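PDB 6LIR: TCR alpha chain from Gallus gallus, which pairs with a beta chain to form the chicken alpha beta T-cell receptor, which probably recognises antigen. Local coordinates for residues 10-15 with 76-81; 31-36 with 86-91; 128-133 with 168-173; 138-143 with 183-188. One frame throughout, in Å; residues are numbered along the deposited sequence.

Interaction 1: 10-15 with 76-81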
loop_
_atom_site.group_PDB
_atom_site.type_symbol
_atom_site.label_atom_id
_atom_site.label_comp_id
_atom_site.label_asym_id
_atom_site.label_seq_id
_atom_site.Cartn_x
_atom_site.Cartn_y
_atom_site.Cartn_z
ATOM N N THR A 10 -13.891 -1.118 10.680
ATOM C CA THR A 10 -14.390 -0.434 11.862
ATOM C C THR A 10 -14.473 1.051 11.553
ATOM O O THR A 10 -13.805 1.554 10.647
ATOM C CB THR A 10 -13.501 -0.680 13.087
ATOM O OG1 THR A 10 -14.174 -0.224 14.267
ATOM C CG2 THR A 10 -12.181 0.063 12.951
ATOM N N SER A 11 -15.315 1.740 12.306
ATOM C CA SER A 11 -15.408 3.183 12.189
ATOM C C SER A 11 -14.405 3.832 13.131
ATOM O O SER A 11 -14.026 3.258 14.156
ATOM C CB SER A 11 -16.823 3.671 12.504
ATOM O OG SER A 11 -17.090 3.582 13.891
ATOM N N GLU A 12 -13.975 5.037 12.766
ATOM C CA GLU A 12 -13.027 5.798 13.568
ATOM C C GLU A 12 -13.510 5.915 15.008
ATOM O O GLU A 12 -14.672 6.240 15.262
ATOM C CB GLU A 12 -12.833 7.188 12.961
ATOM C CG GLU A 12 -11.561 7.891 13.392
ATOM C CD GLU A 12 -11.181 9.019 12.451
ATOM O OE1 GLU A 12 -12.083 9.545 11.764
ATOM O OE2 GLU A 12 -9.982 9.374 12.392
ATOM N N GLY A 13 -12.626 5.585 15.948
ATOM C CA GLY A 13 -12.948 5.626 17.358
ATOM C C GLY A 13 -13.663 4.408 17.903
ATOM O O GLY A 13 -13.776 4.278 19.129
ATOM N N THR A 14 -14.137 3.505 17.049
ATOM C CA THR A 14 -14.779 2.275 17.491
ATOM C C THR A 14 -13.738 1.159 17.518
ATOM O O THR A 14 -13.197 0.780 16.472
ATOM C CB THR A 14 -15.946 1.911 16.572
ATOM O OG1 THR A 14 -16.952 2.931 16.644
ATOM C CG2 THR A 14 -16.556 0.591 16.987
ATOM N N GLY A 15 -13.451 0.650 18.717
ATOM C CA GLY A 15 -12.452 -0.394 18.869
ATOM C C GLY A 15 -12.781 -1.645 18.075
ATOM O O GLY A 15 -13.937 -1.942 17.770
ATOM N N ARG A 76 -8.737 2.542 19.934
ATOM C CA ARG A 76 -9.184 3.813 19.371
ATOM C C ARG A 76 -8.717 3.988 17.936
ATOM O O ARG A 76 -7.952 4.921 17.651
ATOM C CB ARG A 76 -8.709 5.007 20.195
ATOM C CG ARG A 76 -9.808 5.532 21.094
ATOM C CD ARG A 76 -9.312 6.621 22.028
ATOM N NE ARG A 76 -9.922 6.490 23.340
ATOM C CZ ARG A 76 -9.385 5.792 24.334
ATOM N NH1 ARG A 76 -8.224 5.167 24.157
ATOM N NH2 ARG A 76 -10.009 5.709 25.496
ATOM N N PRO A 77 -9.107 3.101 17.025
ATOM C CA PRO A 77 -8.546 3.145 15.672
ATOM C C PRO A 77 -8.841 4.461 14.975
ATOM O O PRO A 77 -9.959 4.971 15.014
ATOM C CB PRO A 77 -9.242 1.974 14.964
ATOM C CG PRO A 77 -9.905 1.167 16.063
ATOM C CD PRO A 77 -10.257 2.191 17.094
ATOM N N ARG A 78 -7.817 5.007 14.333
ATOM C CA ARG A 78 -7.961 6.171 13.476
ATOM C C ARG A 78 -7.589 5.786 12.050
ATOM O O ARG A 78 -7.109 4.678 11.784
ATOM C CB ARG A 78 -7.097 7.337 13.966
ATOM C CG ARG A 78 -7.551 7.947 15.289
ATOM C CD ARG A 78 -6.384 8.574 16.044
ATOM N NE ARG A 78 -5.304 7.616 16.283
ATOM C CZ ARG A 78 -4.184 7.555 15.569
ATOM N NH1 ARG A 78 -3.258 6.650 15.852
ATOM N NH2 ARG A 78 -3.993 8.400 14.563
ATOM N N LEU A 79 -7.814 6.725 11.128
ATOM C CA LEU A 79 -7.579 6.453 9.713
ATOM C C LEU A 79 -6.157 5.965 9.470
ATOM O O LEU A 79 -5.925 5.082 8.636
ATOM C CB LEU A 79 -7.864 7.713 8.892
ATOM C CG LEU A 79 -7.721 7.625 7.372
ATOM C CD1 LEU A 79 -8.542 6.470 6.815
ATOM C CD2 LEU A 79 -8.140 8.940 6.729
ATOM N N GLY A 80 -5.198 6.488 10.231
ATOM C CA GLY A 80 -3.814 6.072 10.096
ATOM C C GLY A 80 -3.538 4.652 10.550
ATOM O O GLY A 80 -2.444 4.145 10.287
ATOM N N ASP A 81 -4.493 4.005 11.217
ATOM C CA ASP A 81 -4.328 2.635 11.687
ATOM C C ASP A 81 -4.800 1.603 10.673
ATOM O O ASP A 81 -4.720 0.400 10.949
ATOM C CB ASP A 81 -5.078 2.441 13.008
ATOM C CG ASP A 81 -4.523 3.304 14.118
ATOM O OD1 ASP A 81 -3.284 3.329 14.282
ATOM O OD2 ASP A 81 -5.317 3.968 14.817
#
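A type II turn from S11 to T14, closed by T14 N to S11 O, brings its third residue against the loop 76-81, where G13 N donates to P77 O at 2.9 Å, almost straight (172°) and in the carbonyl plane. G13 has the positive phi that this turn position favours. E12 CA lies beside the same carbonyl oxygen at 3.5 Å, so P77 O receives one true bond and one weak C-H contact. The proline ring fills most of the contact: its CG and CD lie against T14 O, with P77 CD 3.3 Å from it, while T10 CG2 meets P77 CG at 4.0 Å, the two side chains crossing at about a right angle. In T10 the hydroxyl is anti to the backbone N (chi1 -168°), which turns OG1 back to T14 O at 2.6 Å, above the carbonyl plane. An alanine here would probably loosen the turn and its packing on the proline, since both OG1 and CG2 would go. On the loop side, R78 N gives a straight 2.8 Å bond to the anti lone pair of D81 OD2, and D81 O accepts from Y85 OH, a tyrosine corner leading into strand 84-90. The chemistry implies a joint in the V domain combining one straight backbone bond with the packing of a buried proline, E12 and R78 lying near each other but not ion-paired.

Interaction 2: 31-36 with 86-91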
loop_
_atom_site.group_PDB
_atom_site.type_symbol
_atom_site.label_atom_id
_atom_site.label_comp_id
_atom_site.label_asym_id
_atom_site.label_seq_id
_atom_site.Cartn_x
_atom_site.Cartn_y
_atom_site.Cartn_z
ATOM N N GLN A 31 4.113 -12.358 18.563
ATOM C CA GLN A 31 4.404 -11.003 18.139
ATOM C C GLN A 31 3.347 -10.574 17.141
ATOM O O GLN A 31 2.749 -11.401 16.445
ATOM C CB GLN A 31 5.789 -10.880 17.488
ATOM C CG GLN A 31 6.948 -11.162 18.420
ATOM C CD GLN A 31 8.157 -11.706 17.685
ATOM O OE1 GLN A 31 8.712 -12.736 18.066
ATOM N NE2 GLN A 31 8.571 -11.017 16.626
ATOM N N TRP A 32 3.150 -9.266 17.050
ATOM C CA TRP A 32 2.217 -8.701 16.097
ATOM C C TRP A 32 2.922 -7.588 15.346
ATOM O O TRP A 32 3.699 -6.823 15.928
ATOM C CB TRP A 32 0.962 -8.158 16.784
ATOM C CG TRP A 32 -0.051 -9.205 17.116
ATOM C CD1 TRP A 32 -0.043 -10.042 18.195
ATOM C CD2 TRP A 32 -1.228 -9.528 16.367
ATOM N NE1 TRP A 32 -1.145 -10.864 18.167
ATOM C CE2 TRP A 32 -1.890 -10.568 17.056
ATOM C CE3 TRP A 32 -1.792 -9.034 15.187
ATOM C CZ2 TRP A 32 -3.085 -11.123 16.603
ATOM C CZ3 TRP A 32 -2.980 -9.588 14.735
ATOM C CH2 TRP A 32 -3.614 -10.622 15.444
ATOM N N TYR A 33 2.642 -7.515 14.050
ATOM C CA TYR A 33 3.210 -6.516 13.164
ATOM C C TYR A 33 2.076 -5.889 12.369
ATOM O O TYR A 33 0.984 -6.454 12.254
ATOM C CB TYR A 33 4.240 -7.127 12.196
ATOM C CG TYR A 33 5.491 -7.679 12.846
ATOM C CD1 TYR A 33 5.476 -8.898 13.514
ATOM C CD2 TYR A 33 6.694 -6.989 12.767
ATOM C CE1 TYR A 33 6.623 -9.405 14.104
ATOM C CE2 TYR A 33 7.845 -7.486 13.351
ATOM C CZ TYR A 33 7.806 -8.695 14.017
ATOM O OH TYR A 33 8.954 -9.184 14.598
ATOM N N ARG A 34 2.341 -4.712 11.815
ATOM C CA ARG A 34 1.394 -4.093 10.908
ATOM C C ARG A 34 2.154 -3.513 9.727
ATOM O O ARG A 34 3.253 -2.968 9.879
ATOM C CB ARG A 34 0.532 -3.030 11.611
ATOM C CG ARG A 34 1.166 -1.676 11.823
ATOM C CD ARG A 34 0.109 -0.703 12.320
ATOM N NE ARG A 34 0.686 0.543 12.808
ATOM C CZ ARG A 34 -0.025 1.532 13.341
ATOM N NH1 ARG A 34 -1.345 1.416 13.459
ATOM N NH2 ARG A 34 0.583 2.631 13.762
ATOM N N GLN A 35 1.582 -3.679 8.548
ATOM C CA GLN A 35 2.194 -3.233 7.305
ATOM C C GLN A 35 1.316 -2.132 6.727
ATOM O O GLN A 35 0.230 -2.398 6.201
ATOM C CB GLN A 35 2.373 -4.373 6.311
ATOM C CG GLN A 35 2.928 -3.883 4.985
ATOM C CD GLN A 35 2.679 -4.837 3.838
ATOM O OE1 GLN A 35 2.681 -4.430 2.678
ATOM N NE2 GLN A 35 2.481 -6.114 4.151
ATOM N N LEU A 36 1.768 -0.908 6.871
ATOM C CA LEU A 36 1.125 0.264 6.310
ATOM C C LEU A 36 1.411 0.355 4.810
ATOM O O LEU A 36 2.433 -0.150 4.337
ATOM C CB LEU A 36 1.632 1.519 7.012
ATOM C CG LEU A 36 1.276 1.679 8.491
ATOM C CD1 LEU A 36 2.231 2.657 9.151
ATOM C CD2 LEU A 36 -0.168 2.147 8.665
ATOM N N TYR A 86 -0.362 -8.500 11.088
ATOM C CA TYR A 86 0.173 -9.853 11.075
ATOM C C TYR A 86 0.468 -10.315 12.493
ATOM O O TYR A 86 1.085 -9.589 13.278
ATOM C CB TYR A 86 1.473 -9.932 10.265
ATOM C CG TYR A 86 1.320 -9.850 8.765
ATOM C CD1 TYR A 86 0.971 -10.969 8.017
ATOM C CD2 TYR A 86 1.558 -8.658 8.089
ATOM C CE1 TYR A 86 0.845 -10.902 6.645
ATOM C CE2 TYR A 86 1.433 -8.580 6.716
ATOM C CZ TYR A 86 1.076 -9.704 5.999
ATOM O OH TYR A 86 0.950 -9.629 4.631
ATOM N N CYS A 87 0.074 -11.542 12.803
ATOM C CA CYS A 87 0.570 -12.202 13.998
ATOM C C CYS A 87 1.671 -13.165 13.580
ATOM O O CYS A 87 1.660 -13.705 12.472
ATOM C CB CYS A 87 -0.537 -12.956 14.747
ATOM S SG CYS A 87 -1.298 -14.279 13.791
ATOM N N ALA A 88 2.648 -13.330 14.461
ATOM C CA ALA A 88 3.767 -14.232 14.225
ATOM C C ALA A 88 4.056 -14.960 15.527
ATOM O O ALA A 88 4.215 -14.319 16.570
ATOM C CB ALA A 88 5.008 -13.470 13.744
ATOM N N VAL A 89 4.102 -16.290 15.473
ATOM C CA VAL A 89 4.240 -17.092 16.681
ATOM C C VAL A 89 5.476 -17.972 16.566
ATOM O O VAL A 89 5.922 -18.329 15.471
ATOM C CB VAL A 89 2.983 -17.952 16.943
ATOM C CG1 VAL A 89 1.729 -17.084 16.934
ATOM C CG2 VAL A 89 2.866 -19.061 15.912
ATOM N N ARG A 90 6.015 -18.338 17.722
ATOM C CA ARG A 90 7.167 -19.220 17.819
ATOM C C ARG A 90 6.799 -20.387 18.715
ATOM O O ARG A 90 6.295 -20.185 19.824
ATOM C CB ARG A 90 8.402 -18.492 18.360
ATOM C CG ARG A 90 9.619 -18.626 17.466
ATOM C CD ARG A 90 10.856 -18.019 18.106
ATOM N NE ARG A 90 10.767 -16.565 18.181
ATOM C CZ ARG A 90 11.152 -15.741 17.209
ATOM N NH1 ARG A 90 11.028 -14.430 17.360
ATOM N NH2 ARG A 90 11.652 -16.232 16.083
ATOM N N GLY A 91 7.055 -21.603 18.230
ATOM C CA GLY A 91 6.746 -22.792 19.006
ATOM C C GLY A 91 7.721 -23.010 20.143
ATOM O O GLY A 91 7.391 -23.672 21.131
#
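W32 and C87 make the core of this strand pair, the central Trp and one Cys of the V domain disulfide. W32 CG stands anti to the carbonyl carbon (chi1 -81°), and the indole is laid under the neighbouring strand so that C87 CB sits over the centre of the six-membered ring, 3.6 Å from the centroid. In C87 the sulfur takes the crowded position between the backbone N and the carbonyl carbon (chi1 62°), which points SG on to C20 and leaves it oblique to the indole. W32 NE1 is hydrogen-bonded to S70 OG, fixing the rotation of the ring. Y33 and Y86 rise from the other face, each with CG anti to the carbonyl carbon, and Y33 CB lies 4.4 Å from Y86 CB; Y33 CE1 nears A88 CB at 4.4 Å. The amide of Q35 runs alongside the Y86 ring at its edge, nearly coplanar with it. Four backbone bonds frame the pair, two between Q31 and A88 and two between Y33 and Y86, Y33 N to Y86 O being 2.7 Å. Y33 OH bonds L99 N of the TCR beta chain, and Y86 OH weakly meets Q34 of that chain. The two faces thus differ in chemistry: the W32 and C87 side is an apolar core pinned by a disulfide, whereas the tyrosine side offers hydroxyls to the partner chain.

Interaction 3: 128-133 with 168-173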
loop_
_atom_site.group_PDB
_atom_site.type_symbol
_atom_site.label_atom_id
_atom_site.label_comp_id
_atom_site.label_asym_id
_atom_site.label_seq_id
_atom_site.Cartn_x
_atom_site.Cartn_y
_atom_site.Cartn_z
ATOM N N LEU A 128 -9.389 12.905 -23.116
ATOM C CA LEU A 128 -9.607 12.074 -21.942
ATOM C C LEU A 128 -10.354 12.899 -20.908
ATOM O O LEU A 128 -10.116 14.104 -20.777
ATOM C CB LEU A 128 -8.281 11.576 -21.348
ATOM C CG LEU A 128 -7.857 10.127 -21.593
ATOM C CD1 LEU A 128 -7.474 9.909 -23.040
ATOM C CD2 LEU A 128 -6.698 9.760 -20.679
ATOM N N GLU A 129 -11.261 12.251 -20.186
ATOM C CA GLU A 129 -12.043 12.901 -19.145
ATOM C C GLU A 129 -12.029 12.038 -17.895
ATOM O O GLU A 129 -12.082 10.807 -17.981
ATOM C CB GLU A 129 -13.488 13.150 -19.595
ATOM C CG GLU A 129 -13.908 14.606 -19.529
ATOM C CD GLU A 129 -15.336 14.821 -19.997
ATOM O OE1 GLU A 129 -15.566 15.741 -20.812
ATOM O OE2 GLU A 129 -16.230 14.071 -19.548
ATOM N N MET A 130 -11.942 12.687 -16.734
ATOM C CA MET A 130 -11.916 11.996 -15.452
ATOM C C MET A 130 -13.142 12.393 -14.643
ATOM O O MET A 130 -13.446 13.582 -14.496
ATOM C CB MET A 130 -10.639 12.334 -14.677
ATOM C CG MET A 130 -10.563 11.739 -13.275
ATOM S SD MET A 130 -10.211 9.970 -13.252
ATOM C CE MET A 130 -8.508 9.956 -13.814
ATOM N N CYS A 131 -13.844 11.401 -14.125
ATOM C CA CYS A 131 -15.030 11.638 -13.317
ATOM C C CYS A 131 -14.663 11.572 -11.844
ATOM O O CYS A 131 -14.108 10.573 -11.385
ATOM C CB CYS A 131 -16.131 10.635 -13.655
ATOM S SG CYS A 131 -17.772 10.950 -12.950
ATOM N N LEU A 132 -14.986 12.626 -11.106
ATOM C CA LEU A 132 -14.667 12.703 -9.688
ATOM C C LEU A 132 -15.947 12.771 -8.861
ATOM O O LEU A 132 -16.744 13.701 -9.016
ATOM C CB LEU A 132 -13.785 13.921 -9.425
ATOM C CG LEU A 132 -13.411 14.224 -7.974
ATOM C CD1 LEU A 132 -12.513 13.151 -7.348
ATOM C CD2 LEU A 132 -12.768 15.603 -7.851
ATOM N N ILE A 133 -16.127 11.797 -7.969
ATOM C CA ILE A 133 -17.211 11.791 -6.993
ATOM C C ILE A 133 -16.618 12.039 -5.613
ATOM O O ILE A 133 -15.725 11.302 -5.177
ATOM C CB ILE A 133 -18.001 10.469 -7.030
ATOM C CG1 ILE A 133 -18.445 10.146 -8.459
ATOM C CG2 ILE A 133 -19.205 10.547 -6.105
ATOM C CD1 ILE A 133 -17.541 9.154 -9.175
ATOM N N LEU A 168 -13.357 9.811 -1.960
ATOM C CA LEU A 168 -13.232 10.198 -3.356
ATOM C C LEU A 168 -13.251 8.936 -4.197
ATOM O O LEU A 168 -12.575 7.958 -3.869
ATOM C CB LEU A 168 -11.927 10.967 -3.625
ATOM C CG LEU A 168 -11.523 12.130 -2.721
ATOM C CD1 LEU A 168 -10.083 12.546 -3.007
ATOM C CD2 LEU A 168 -12.469 13.303 -2.904
ATOM N N SER A 169 -14.024 8.966 -5.272
ATOM C CA SER A 169 -14.050 7.905 -6.265
ATOM C C SER A 169 -13.776 8.522 -7.626
ATOM O O SER A 169 -14.176 9.657 -7.891
ATOM C CB SER A 169 -15.391 7.151 -6.266
ATOM O OG SER A 169 -15.412 6.161 -5.246
ATOM N N THR A 170 -13.085 7.779 -8.488
ATOM C CA THR A 170 -12.787 8.284 -9.821
ATOM C C THR A 170 -12.876 7.164 -10.843
ATOM O O THR A 170 -12.657 5.993 -10.531
ATOM C CB THR A 170 -11.377 8.899 -9.916
ATOM O OG1 THR A 170 -10.413 7.988 -9.372
ATOM C CG2 THR A 170 -11.303 10.225 -9.177
ATOM N N TYR A 171 -13.192 7.551 -12.076
ATOM C CA TYR A 171 -13.115 6.674 -13.233
ATOM C C TYR A 171 -12.938 7.553 -14.460
ATOM O O TYR A 171 -13.386 8.703 -14.484
ATOM C CB TYR A 171 -14.333 5.742 -13.362
ATOM C CG TYR A 171 -15.685 6.394 -13.591
ATOM C CD1 TYR A 171 -16.112 6.731 -14.871
ATOM C CD2 TYR A 171 -16.555 6.623 -12.532
ATOM C CE1 TYR A 171 -17.353 7.308 -15.085
ATOM C CE2 TYR A 171 -17.797 7.198 -12.737
ATOM C CZ TYR A 171 -18.191 7.539 -14.014
ATOM O OH TYR A 171 -19.428 8.111 -14.222
ATOM N N TRP A 172 -12.246 7.018 -15.461
ATOM C CA TRP A 172 -11.836 7.796 -16.620
ATOM C C TRP A 172 -12.076 6.990 -17.886
ATOM O O TRP A 172 -12.097 5.757 -17.863
ATOM C CB TRP A 172 -10.354 8.178 -16.532
ATOM C CG TRP A 172 -9.468 6.976 -16.559
ATOM C CD1 TRP A 172 -9.088 6.212 -15.494
ATOM C CD2 TRP A 172 -8.872 6.378 -17.714
ATOM N NE1 TRP A 172 -8.284 5.181 -15.914
ATOM C CE2 TRP A 172 -8.134 5.262 -17.273
ATOM C CE3 TRP A 172 -8.885 6.683 -19.080
ATOM C CZ2 TRP A 172 -7.416 4.449 -18.147
ATOM C CZ3 TRP A 172 -8.172 5.874 -19.946
ATOM C CH2 TRP A 172 -7.446 4.772 -19.476
ATOM N N ALA A 173 -12.246 7.703 -18.996
ATOM C CA ALA A 173 -12.502 7.079 -20.287
ATOM C C ALA A 173 -12.271 8.120 -21.370
ATOM O O ALA A 173 -12.188 9.320 -21.086
ATOM C CB ALA A 173 -13.926 6.518 -20.374
#
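Y171 CG takes the crowded position between the backbone N and the carbonyl carbon (chi1 64°), and C131 SG stands anti to the backbone N (chi1 -170°), torsions that slide the phenol ring over the cysteine. C131 CB lies above the ring centre, 3.8 Å from the centroid, and C131 SG sits obliquely, 3.6 Å from Y171 CZ. The sulfur continues to C180, and Y171 OH is bonded to Q179 O and G181 N, fixing the ring tip beside the disulfide. With a serine in place of Y171 the phenol ring is gone, which would probably uncover C131 and lose the grip on the 179-181 backbone. On the opposite face M130, bent at chi2 and chi3, brings CE to 3.7 Å from W172 CB, with SD in an oblique Met-aromatic contact. Six backbone bonds join the antiparallel strands, the shortest from C131 N to Y171 O at 2.8 Å. F124 and L142 of the TCR beta chain pack on M130 and W172, while T170 OG1 and W172 NE1 bond weakly to R184 and S180 of that chain. The cysteine face thus seals the interior of an immunoglobulin-like constant domain, and the methionine and tryptophan face gives a mainly apolar surface for chain pairing.

Interaction 4: 138-143 with 183-188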
loop_
_atom_site.group_PDB
_atom_site.type_symbol
_atom_site.label_atom_id
_atom_site.label_comp_id
_atom_site.label_asym_id
_atom_site.label_seq_id
_atom_site.Cartn_x
_atom_site.Cartn_y
_atom_site.Cartn_z
ATOM N N PRO A 138 -19.874 5.994 1.619
ATOM C CA PRO A 138 -19.591 4.812 0.778
ATOM C C PRO A 138 -20.744 3.830 0.636
ATOM O O PRO A 138 -20.960 3.301 -0.462
ATOM C CB PRO A 138 -18.380 4.168 1.478
ATOM C CG PRO A 138 -18.326 4.789 2.844
ATOM C CD PRO A 138 -18.880 6.163 2.691
ATOM N N GLU A 139 -21.500 3.575 1.706
ATOM C CA GLU A 139 -22.569 2.587 1.632
ATOM C C GLU A 139 -23.791 3.089 0.878
ATOM O O GLU A 139 -24.638 2.278 0.489
ATOM C CB GLU A 139 -22.981 2.139 3.038
ATOM C CG GLU A 139 -23.700 3.198 3.851
ATOM C CD GLU A 139 -22.743 4.138 4.560
ATOM O OE1 GLU A 139 -23.216 5.142 5.134
ATOM O OE2 GLU A 139 -21.519 3.881 4.533
ATOM N N LYS A 140 -23.901 4.397 0.652
ATOM C CA LYS A 140 -25.049 4.959 -0.044
ATOM C C LYS A 140 -24.756 5.331 -1.491
ATOM O O LYS A 140 -25.699 5.578 -2.250
ATOM C CB LYS A 140 -25.562 6.202 0.691
ATOM C CG LYS A 140 -26.100 5.946 2.086
ATOM C CD LYS A 140 -26.766 7.203 2.627
ATOM C CE LYS A 140 -27.205 7.038 4.070
ATOM N NZ LYS A 140 -27.938 8.244 4.547
ATOM N N LEU A 141 -23.490 5.372 -1.896
ATOM C CA LEU A 141 -23.163 5.755 -3.260
ATOM C C LEU A 141 -23.349 4.567 -4.191
ATOM O O LEU A 141 -22.954 3.441 -3.876
ATOM C CB LEU A 141 -21.729 6.277 -3.353
ATOM C CG LEU A 141 -21.302 6.746 -4.746
ATOM C CD1 LEU A 141 -21.849 8.136 -5.047
ATOM C CD2 LEU A 141 -19.784 6.716 -4.894
ATOM N N ASP A 142 -23.948 4.827 -5.349
ATOM C CA ASP A 142 -24.211 3.791 -6.340
ATOM C C ASP A 142 -23.385 4.092 -7.581
ATOM O O ASP A 142 -23.679 5.037 -8.322
ATOM C CB ASP A 142 -25.697 3.697 -6.679
ATOM C CG ASP A 142 -26.007 2.522 -7.588
ATOM O OD1 ASP A 142 -25.725 1.373 -7.188
ATOM O OD2 ASP A 142 -26.522 2.748 -8.705
ATOM N N LEU A 143 -22.373 3.271 -7.810
ATOM C CA LEU A 143 -21.538 3.315 -9.001
ATOM C C LEU A 143 -21.652 1.974 -9.707
ATOM O O LEU A 143 -20.667 1.384 -10.159
ATOM C CB LEU A 143 -20.091 3.655 -8.657
ATOM C CG LEU A 143 -19.442 4.713 -9.555
ATOM C CD1 LEU A 143 -20.414 5.845 -9.852
ATOM C CD2 LEU A 143 -18.171 5.262 -8.921
ATOM N N LYS A 183 -25.714 7.747 -8.375
ATOM C CA LYS A 183 -26.925 7.902 -7.577
ATOM C C LYS A 183 -26.594 7.688 -6.108
ATOM O O LYS A 183 -25.838 6.776 -5.761
ATOM C CB LYS A 183 -28.035 6.947 -8.026
ATOM C CG LYS A 183 -28.431 7.159 -9.476
ATOM C CD LYS A 183 -28.780 5.861 -10.168
ATOM C CE LYS A 183 -30.210 5.464 -9.846
ATOM N NZ LYS A 183 -30.726 4.422 -10.772
ATOM N N HIS A 184 -27.153 8.538 -5.247
ATOM C CA HIS A 184 -26.811 8.529 -3.830
ATOM C C HIS A 184 -28.078 8.714 -3.010
ATOM O O HIS A 184 -28.828 9.671 -3.226
ATOM C CB HIS A 184 -25.798 9.634 -3.500
ATOM C CG HIS A 184 -25.171 9.508 -2.145
ATOM N ND1 HIS A 184 -25.861 9.757 -0.978
ATOM C CD2 HIS A 184 -23.909 9.185 -1.772
ATOM C CE1 HIS A 184 -25.057 9.579 0.055
ATOM N NE2 HIS A 184 -23.867 9.232 -0.399
ATOM N N GLU A 185 -28.314 7.774 -2.095
ATOM C CA GLU A 185 -29.470 7.794 -1.207
ATOM C C GLU A 185 -29.661 9.165 -0.575
ATOM O O GLU A 185 -28.768 9.678 0.106
ATOM C CB GLU A 185 -29.298 6.728 -0.124
ATOM C CG GLU A 185 -30.506 6.534 0.776
ATOM C CD GLU A 185 -30.510 5.173 1.449
ATOM O OE1 GLU A 185 -31.281 4.292 1.012
ATOM O OE2 GLU A 185 -29.737 4.985 2.412
ATOM N N GLY A 186 -30.827 9.759 -0.815
ATOM C CA GLY A 186 -31.164 11.047 -0.252
ATOM C C GLY A 186 -30.704 12.235 -1.061
ATOM O O GLY A 186 -30.858 13.374 -0.599
ATOM N N PHE A 187 -30.130 12.012 -2.242
ATOM C CA PHE A 187 -29.707 13.100 -3.109
ATOM C C PHE A 187 -30.132 12.915 -4.560
ATOM O O PHE A 187 -29.904 13.817 -5.372
ATOM C CB PHE A 187 -28.185 13.292 -3.014
ATOM C CG PHE A 187 -27.734 13.793 -1.670
ATOM C CD1 PHE A 187 -27.562 15.150 -1.443
ATOM C CD2 PHE A 187 -27.507 12.910 -0.624
ATOM C CE1 PHE A 187 -27.159 15.617 -0.202
ATOM C CE2 PHE A 187 -27.105 13.370 0.618
ATOM C CZ PHE A 187 -26.931 14.727 0.829
ATOM N N GLY A 188 -30.739 11.779 -4.906
ATOM C CA GLY A 188 -31.285 11.618 -6.244
ATOM C C GLY A 188 -30.204 11.429 -7.293
ATOM O O GLY A 188 -29.198 10.744 -7.077
#
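A short antiparallel ladder at one edge of the smaller sheet of the constant domain joins 138-143 to 183-188. L141 faces H184 as the non-hydrogen-bonded pair; D142 and K183 form the hydrogen-bonded one, with D142 N to K183 O at 2.7 Å but bent (139°), and the return bond from K183 N to D142 O weak. A third link, E185 N to K140 O, is also weak at 3.4 Å. The side-chain contact centres on H184, whose CG is anti to the backbone N (chi1 -167°). K140 CB lies over one ring face, offset toward the rim, 3.5 Å from CE1, and L141 CB nears CD2 at 4.0 Å. The ring is held at both nitrogens: ND1 donates to E185 O at 3.1 Å and NE2 meets S137 N, a pattern consistent with a neutral imidazole. From there the extended K140 chain crosses E185 at about a right angle, its CD 3.7 Å from OE2, though the charges stop short of a salt bridge. Strand 141-142 is thus the outer member beside 181-184, with 188-191 beyond it; inward, L141 rests on I133 of strand 128-134, while P115 in a loop touches H184.

In the fold
The four contacts divide between two immunoglobulin-type halves of the chain. In the first, interactions 1 and 2 have centres about 20 Å apart and touch through the D81 OD1 to R34 NH1 salt bridge at 2.8 Å, so the loop before strand 84-90 is tied to strand 29-35. In the second, interactions 3 and 4 lie on facing sheets, centres about 16 Å apart, packed through I133 CG2 against L141 CD1 at 3.7 Å and through L143 on Y171. Interactions 2 and 3, about 38 Å apart by centres, are on opposite sides of the chain's centre, yet both meet the TCR beta chain, which therefore pairs along both halves.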